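Mandelate racemase/muconate lactonizing protein (Paenibacillus sp., PDB 3V5C) probably dehydrates galacturonate as a magnesium-dependent lyase of the enolase superfamily. Local coordinates at residues A[185-190]-A[210-215]; A[234-237]-A[242-245]. The protein carries 1 engineered substitution. All coordinates share one frame; numbering follows the deposited sequence.

Contact 1 of 2, residues A[185-190]-A[210-215]; sequences KRDIAI and NAYNLN
A single buried hydrogen bond between side chains, D187 to Y212, joins helix 180-198 to the loop that follows strand 204-207 and leads into helix 214-223. The hydroxyl of Y212 is the donor and the carboxylate of D187 the acceptor, with Y212 OH 2.7 Å from D187 OD2. The rest of the two segments stays well apart: the nearest CA atoms, those of D187 and Y212, are 11.4 Å from each other. The two side chains reach toward each other from opposite directions, and only their ends meet. The carboxylate oxygen sits at the edge of the Y212 ring, in its plane, and Y212 CE1 is 3.6 Å from D187 OD2. The carboxylate itself is turned, its plane 55° from that of the ring. The hydroxyl meets OD2 from above the carboxylate plane, 40° out of it. In Y212, CG lies anti to the carbonyl carbon (chi1 -71°), which carries the ring away from its own backbone toward helix 180-198.

D187 has further partners on the 171-173 loop. OD2 also accepts the backbone N-H of G172, and OD1 forms a salt bridge with R173. One O-H, of Y212, and one N-H, of G172, thus grip OD2, which should fix the rotation of the carboxylate, and the nearby arginine probably favours its charged form. V171 touches both D187 and Y212, and T217 and V220 of helix 214-223 also pack on the tyrosine. The arrangement belongs to the beta/alpha barrel of the enolase C-terminal domain, where an outer helix is tied to the loop after the next parallel strand.

Contact 2 of 2, residues A[234-237]-A[242-245]; sequences AAFH and LYED. Engineered in segment 234-237: A234 (natural residue Glu).
F236 packs against both L242 and Y243, two neighbouring residues of helix 240-253, and its outer ring atoms do most of the touching. F236 CE2 comes within 3.6 Å of L242 CB. A methyl of the same leucine, L242 CD1, makes an off-centre CH-pi contact, 4.3 Å from the F236 ring centroid. Against Y243 the two rings are oblique, their planes 34° apart and the centroids of F236 and Y243 5.0 Å from each other. F236 CE2 lies over one face of the tyrosine, displaced toward the rim, and F236 CZ is 3.7 Å from Y243 CE1. The two side chains run past each other in opposite directions. In F236, CG sits between the backbone N and the carbonyl carbon (chi1 39°), which swings the ring toward the helix.

The segments follow one another in the beta/alpha barrel: 234-237 is the loop after strand 231-233, and the helix that comes next holds 242-245. The hydroxyl of the tyrosine lies near the start of this loop. A water donates to Y243 OH at 2.9 Å and accepts the N-H of A235, with A235 N 3.0 Å away. Y243 OH is also hydrogen-bonded to D261 OD2. As D261 is a magnesium ligand, the tyrosine stands in the second shell of the metal. A leucine in place of Y243 would probably leave the water and D261 OD2 without their hydroxyl partner and F236 without its aromatic neighbour. A234, engineered from Glu, starts the loop. Further out, T217 of helix 214-223 packs on A235 and F236.

Contacts 1 and 2 come one after the other along the chain, with centres 13 Å apart, and join successive parts of the same barrel. Their loops, 210-215 and 234-237, touch directly. N210 N is 2.7 Å from A234 O and Y212 N is 3.0 Å from A235 O, both probable backbone hydrogen bonds. Y212, one of the two residues of contact 1, is thus probably tied by its backbone to the loop of contact 2. L214 of helix 214-223 also packs on L242 of helix 240-253. The magnesium ion lies nearer contact 2: it is about 5 Å from the A234 side chain, but about 12 Å from that of Y212.

Contact 1 of 2, residues A[185-190]-A[210-215]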
ATOM      1  N   LYS A 185     -24.918 -10.416  -8.708  1.00 13.30           N
ATOM      2  CA  LYS A 185     -26.026  -9.601  -8.201  1.00 15.24           C
ATOM      3  C   LYS A 185     -25.717  -9.054  -6.796  1.00 13.52           C
ATOM      4  O   LYS A 185     -25.990  -7.888  -6.491  1.00 13.93           O
ATOM      5  CB  LYS A 185     -27.318 -10.422  -8.193  1.00 15.92           C
ATOM      6  CG  LYS A 185     -28.569  -9.625  -7.851  1.00 25.62           C
ATOM      7  CD  LYS A 185     -29.803 -10.538  -7.851  1.00 33.60           C
ATOM      8  CE  LYS A 185     -30.889 -10.028  -6.915  1.00 31.13           C
ATOM      9  NZ  LYS A 185     -31.848 -11.115  -6.573  1.00 51.66           N
ATOM     10  N   ARG A 186     -25.114  -9.896  -5.966  1.00 11.64           N
ATOM     11  CA  ARG A 186     -24.800  -9.528  -4.579  1.00 12.88           C
ATOM     12  C   ARG A 186     -23.692  -8.480  -4.558  1.00 14.30           C
ATOM     13  O   ARG A 186     -23.781  -7.520  -3.794  1.00 11.95           O
ATOM     14  CB  ARG A 186     -24.477 -10.774  -3.727  1.00 13.98           C
ATOM     15  CG  ARG A 186     -23.761 -10.531  -2.386  1.00 16.52           C
ATOM     16  CD  ARG A 186     -24.601 -10.613  -1.117  1.00 30.54           C
ATOM     17  NE  ARG A 186     -25.399 -11.832  -0.909  1.00 22.16           N
ATOM     18  CZ  ARG A 186     -25.153 -12.800  -0.018  1.00 22.35           C
ATOM     19  NH1 ARG A 186     -24.076 -12.790   0.781  1.00 16.93           N
ATOM     20  NH2 ARG A 186     -26.016 -13.803   0.079  1.00 18.82           N
ATOM     21  N   ASP A 187     -22.671  -8.636  -5.414  1.00 12.15           N
ATOM     22  CA  ASP A 187     -21.629  -7.620  -5.534  1.00 11.52           C
ATOM     23  C   ASP A 187     -22.259  -6.254  -5.759  1.00 11.08           C
ATOM     24  O   ASP A 187     -21.913  -5.283  -5.091  1.00 12.46           O
ATOM     25  CB  ASP A 187     -20.713  -7.860  -6.745  1.00 10.22           C
ATOM     26  CG  ASP A 187     -19.741  -9.012  -6.575  1.00 12.09           C
ATOM     27  OD1 ASP A 187     -19.448  -9.474  -5.445  1.00 11.47           O
ATOM     28  OD2 ASP A 187     -19.247  -9.464  -7.642  1.00 11.39           O
ATOM     29  N   ILE A 188     -23.155  -6.187  -6.747  1.00 10.59           N
ATOM     30  CA  ILE A 188     -23.760  -4.919  -7.168  1.00  9.83           C
ATOM     31  C   ILE A 188     -24.539  -4.279  -6.012  1.00 11.56           C
ATOM     32  O   ILE A 188     -24.386  -3.087  -5.742  1.00 12.83           O
ATOM     33  CB  ILE A 188     -24.692  -5.125  -8.367  1.00 11.92           C
ATOM     34  CG1 ILE A 188     -23.852  -5.467  -9.603  1.00 10.96           C
ATOM     35  CG2 ILE A 188     -25.514  -3.847  -8.628  1.00 12.55           C
ATOM     36  CD1 ILE A 188     -24.613  -6.148 -10.730  1.00 13.47           C
ATOM     37  N   ALA A 189     -25.362  -5.092  -5.348  1.00 12.41           N
ATOM     38  CA  ALA A 189     -26.171  -4.630  -4.227  1.00 12.51           C
ATOM     39  C   ALA A 189     -25.286  -4.088  -3.115  1.00 15.37           C
ATOM     40  O   ALA A 189     -25.609  -3.080  -2.492  1.00 14.83           O
ATOM     41  CB  ALA A 189     -27.021  -5.768  -3.691  1.00 13.01           C
ATOM     42  N   ILE A 190     -24.187  -4.783  -2.840  1.00 10.25           N
ATOM     43  CA  ILE A 190     -23.263  -4.331  -1.803  1.00 10.40           C
ATOM     44  C   ILE A 190     -22.615  -2.997  -2.169  1.00 12.94           C
ATOM     45  O   ILE A 190     -22.511  -2.086  -1.344  1.00 13.05           O
ATOM     46  CB  ILE A 190     -22.199  -5.408  -1.504  1.00 12.26           C
ATOM     47  CG1 ILE A 190     -22.850  -6.586  -0.771  1.00 13.93           C
ATOM     48  CG2 ILE A 190     -21.042  -4.819  -0.689  1.00 10.62           C
ATOM     49  CD1 ILE A 190     -21.971  -7.807  -0.607  1.00 14.71           C
ATOM     50  N   ASN A 210      -9.351 -10.143  -9.913  1.00 10.59           N
ATOM     51  CA  ASN A 210      -9.331 -10.857 -11.196  1.00 10.20           C
ATOM     52  C   ASN A 210     -10.438 -11.880 -11.437  1.00  9.68           C
ATOM     53  O   ASN A 210     -10.346 -12.705 -12.350  1.00 10.60           O
ATOM     54  CB  ASN A 210      -7.965 -11.514 -11.418  1.00 10.75           C
ATOM     55  CG  ASN A 210      -6.869 -10.492 -11.653  1.00 13.26           C
ATOM     56  OD1 ASN A 210      -7.135  -9.377 -12.128  1.00 11.17           O
ATOM     57  ND2 ASN A 210      -5.637 -10.859 -11.324  1.00 17.01           N
ATOM     58  N   ALA A 211     -11.505 -11.805 -10.649  1.00 10.30           N
ATOM     59  CA  ALA A 211     -12.552 -12.821 -10.719  1.00  9.63           C
ATOM     60  C   ALA A 211     -13.574 -12.592 -11.823  1.00 11.05           C
ATOM     61  O   ALA A 211     -14.437 -13.437 -12.040  1.00 13.70           O
ATOM     62  CB  ALA A 211     -13.256 -12.938  -9.383  1.00 13.17           C
ATOM     63  N   TYR A 212     -13.509 -11.447 -12.507  1.00 10.25           N
ATOM     64  CA  TYR A 212     -14.428 -11.190 -13.597  1.00  9.51           C
ATOM     65  C   TYR A 212     -13.815 -11.589 -14.949  1.00 11.50           C
ATOM     66  O   TYR A 212     -12.666 -12.028 -15.004  1.00 12.45           O
ATOM     67  CB  TYR A 212     -14.801  -9.703 -13.620  1.00 11.13           C
ATOM     68  CG  TYR A 212     -15.713  -9.230 -12.491  1.00 10.15           C
ATOM     69  CD1 TYR A 212     -16.473 -10.126 -11.730  1.00 13.47           C
ATOM     70  CD2 TYR A 212     -15.834  -7.869 -12.214  1.00 10.45           C
ATOM     71  CE1 TYR A 212     -17.319  -9.658 -10.709  1.00 11.05           C
ATOM     72  CE2 TYR A 212     -16.658  -7.403 -11.216  1.00 11.46           C
ATOM     73  CZ  TYR A 212     -17.401  -8.287 -10.480  1.00 10.11           C
ATOM     74  OH  TYR A 212     -18.213  -7.762  -9.502  1.00 12.43           O
ATOM     75  N   ASN A 213     -14.608 -11.473 -16.020  1.00 11.89           N
ATOM     76  CA  ASN A 213     -14.100 -11.368 -17.395  1.00  9.88           C
ATOM     77  C   ASN A 213     -14.687 -10.061 -17.937  1.00 11.03           C
ATOM     78  O   ASN A 213     -15.343  -9.311 -17.177  1.00 12.43           O
ATOM     79  CB  ASN A 213     -14.464 -12.607 -18.238  1.00 11.21           C
ATOM     80  CG  ASN A 213     -15.964 -12.871 -18.289  1.00 14.01           C
ATOM     81  OD1 ASN A 213     -16.781 -11.993 -17.995  1.00 11.67           O
ATOM     82  ND2 ASN A 213     -16.332 -14.092 -18.668  1.00 13.57           N
ATOM     83  N   LEU A 214     -14.445  -9.735 -19.200  1.00  8.99           N
ATOM     84  CA  LEU A 214     -14.810  -8.417 -19.679  1.00  9.11           C
ATOM     85  C   LEU A 214     -16.328  -8.196 -19.632  1.00 12.34           C
ATOM     86  O   LEU A 214     -16.794  -7.117 -19.256  1.00 12.41           O
ATOM     87  CB  LEU A 214     -14.232  -8.175 -21.074  1.00  9.61           C
ATOM     88  CG  LEU A 214     -14.572  -6.856 -21.765  1.00  8.80           C
ATOM     89  CD1 LEU A 214     -14.059  -5.651 -20.967  1.00 13.81           C
ATOM     90  CD2 LEU A 214     -13.970  -6.865 -23.185  1.00 13.57           C
ATOM     91  N   ASN A 215     -17.097  -9.207 -20.035  1.00 11.45           N
ATOM     92  CA  ASN A 215     -18.549  -9.057 -20.044  1.00 12.73           C
ATOM     93  C   ASN A 215     -19.157  -8.994 -18.637  1.00 13.54           C
ATOM     94  O   ASN A 215     -20.088  -8.227 -18.408  1.00 12.98           O
ATOM     95  CB  ASN A 215     -19.234 -10.111 -20.924  1.00 12.34           C
ATOM     96  CG  ASN A 215     -19.400  -9.646 -22.362  1.00 12.33           C
ATOM     97  OD1 ASN A 215     -19.396  -8.451 -22.635  1.00 14.55           O
ATOM     98  ND2 ASN A 215     -19.577 -10.584 -23.284  1.00 13.16           N
TER

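Contact 2 of 2, residues A[234-237]-A[242-245]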
ATOM      1  N   ALA A 234      -8.266  -4.552 -10.872  1.00  8.94           N
ATOM      2  CA  ALA A 234      -8.115  -5.990 -11.051  1.00 10.65           C
ATOM      3  C   ALA A 234      -9.401  -6.680 -11.497  1.00 11.98           C
ATOM      4  O   ALA A 234      -9.785  -7.692 -10.932  1.00 12.33           O
ATOM      5  CB  ALA A 234      -7.569  -6.628  -9.782  1.00 10.41           C
ATOM      6  N   ALA A 235     -10.060  -6.135 -12.518  1.00 11.26           N
ATOM      7  CA  ALA A 235     -11.272  -6.765 -13.038  1.00 10.85           C
ATOM      8  C   ALA A 235     -10.992  -8.192 -13.505  1.00 14.04           C
ATOM      9  O   ALA A 235     -11.763  -9.132 -13.229  1.00 11.03           O
ATOM     10  CB  ALA A 235     -11.856  -5.927 -14.166  1.00  9.45           C
ATOM     11  N   PHE A 236      -9.861  -8.335 -14.184  1.00 10.23           N
ATOM     12  CA  PHE A 236      -9.380  -9.599 -14.730  1.00 13.04           C
ATOM     13  C   PHE A 236      -7.900  -9.369 -14.967  1.00 10.41           C
ATOM     14  O   PHE A 236      -7.447  -8.227 -15.007  1.00 10.17           O
ATOM     15  CB  PHE A 236     -10.098  -9.933 -16.042  1.00 10.86           C
ATOM     16  CG  PHE A 236     -10.346  -8.724 -16.919  1.00  9.57           C
ATOM     17  CD1 PHE A 236     -11.599  -8.112 -16.967  1.00 10.02           C
ATOM     18  CD2 PHE A 236      -9.309  -8.174 -17.664  1.00  8.73           C
ATOM     19  CE1 PHE A 236     -11.826  -6.976 -17.755  1.00  8.71           C
ATOM     20  CE2 PHE A 236      -9.519  -7.044 -18.453  1.00 10.79           C
ATOM     21  CZ  PHE A 236     -10.774  -6.437 -18.507  1.00 11.32           C
ATOM     22  N   HIS A 237      -7.133 -10.441 -15.107  1.00  9.85           N
ATOM     23  CA  HIS A 237      -5.704 -10.237 -15.313  1.00 11.85           C
ATOM     24  C   HIS A 237      -5.490  -9.307 -16.502  1.00 11.02           C
ATOM     25  O   HIS A 237      -6.086  -9.488 -17.562  1.00 11.61           O
ATOM     26  CB  HIS A 237      -4.965 -11.552 -15.510  1.00 12.65           C
ATOM     27  CG  HIS A 237      -3.483 -11.379 -15.558  1.00 11.51           C
ATOM     28  ND1 HIS A 237      -2.768 -10.931 -14.471  1.00 13.30           N
ATOM     29  CD2 HIS A 237      -2.592 -11.523 -16.565  1.00 12.63           C
ATOM     30  CE1 HIS A 237      -1.491 -10.835 -14.794  1.00 14.14           C
ATOM     31  NE2 HIS A 237      -1.355 -11.193 -16.056  1.00 14.54           N
ATOM     32  N   LEU A 242      -8.323  -6.282 -23.950  1.00 11.20           N
ATOM     33  CA  LEU A 242      -9.547  -6.211 -23.158  1.00 11.63           C
ATOM     34  C   LEU A 242      -9.732  -4.829 -22.550  1.00 11.40           C
ATOM     35  O   LEU A 242     -10.830  -4.289 -22.557  1.00 12.70           O
ATOM     36  CB  LEU A 242      -9.562  -7.274 -22.066  1.00 12.20           C
ATOM     37  CG  LEU A 242      -9.494  -8.721 -22.534  1.00  9.42           C
ATOM     38  CD1 LEU A 242      -9.607  -9.655 -21.350  1.00 12.45           C
ATOM     39  CD2 LEU A 242     -10.578  -9.030 -23.586  1.00 12.53           C
ATOM     40  N   TYR A 243      -8.650  -4.255 -22.033  1.00 10.10           N
ATOM     41  CA  TYR A 243      -8.749  -2.906 -21.488  1.00  7.67           C
ATOM     42  C   TYR A 243      -8.996  -1.834 -22.562  1.00 10.53           C
ATOM     43  O   TYR A 243      -9.687  -0.867 -22.303  1.00 12.73           O
ATOM     44  CB  TYR A 243      -7.516  -2.587 -20.643  1.00  9.80           C
ATOM     45  CG  TYR A 243      -7.548  -3.109 -19.211  1.00 11.97           C
ATOM     46  CD1 TYR A 243      -8.738  -3.213 -18.489  1.00 11.69           C
ATOM     47  CD2 TYR A 243      -6.373  -3.472 -18.573  1.00 11.49           C
ATOM     48  CE1 TYR A 243      -8.736  -3.659 -17.165  1.00 11.30           C
ATOM     49  CE2 TYR A 243      -6.356  -3.933 -17.264  1.00 12.28           C
ATOM     50  CZ  TYR A 243      -7.534  -4.010 -16.559  1.00 11.37           C
ATOM     51  OH  TYR A 243      -7.476  -4.440 -15.256  1.00 11.26           O
ATOM     52  N   GLU A 244      -8.434  -2.006 -23.763  1.00 12.75           N
ATOM     53  CA  GLU A 244      -8.729  -1.080 -24.854  1.00 16.79           C
ATOM     54  C   GLU A 244     -10.232  -1.090 -25.118  1.00 12.27           C
ATOM     55  O   GLU A 244     -10.853  -0.039 -25.285  1.00 13.83           O
ATOM     56  CB  GLU A 244      -7.984  -1.474 -26.136  1.00 13.19           C
ATOM     57  CG  GLU A 244      -8.214  -0.497 -27.267  1.00 18.68           C
ATOM     58  CD  GLU A 244      -7.516  -0.905 -28.554  1.00 22.69           C
ATOM     59  OE1 GLU A 244      -7.061  -2.064 -28.659  1.00 26.98           O
ATOM     60  OE2 GLU A 244      -7.440  -0.064 -29.470  1.00 25.61           O
ATOM     61  N   ASP A 245     -10.799  -2.288 -25.134  1.00 12.34           N
ATOM     62  CA  ASP A 245     -12.237  -2.477 -25.341  1.00 12.95           C
ATOM     63  C   ASP A 245     -13.033  -1.811 -24.213  1.00 14.34           C
ATOM     64  O   ASP A 245     -13.907  -0.989 -24.476  1.00 13.12           O
ATOM     65  CB  ASP A 245     -12.550  -3.982 -25.482  1.00 13.99           C
ATOM     66  CG  ASP A 245     -14.045  -4.285 -25.650  1.00 17.14           C
ATOM     67  OD1 ASP A 245     -14.869  -3.630 -24.990  1.00 13.40           O
ATOM     68  OD2 ASP A 245     -14.401  -5.216 -26.421  1.00 15.99           O
TER
HETATM   69  O   HOH W   1      -9.514  -3.349 -13.579  1.00 10.35           O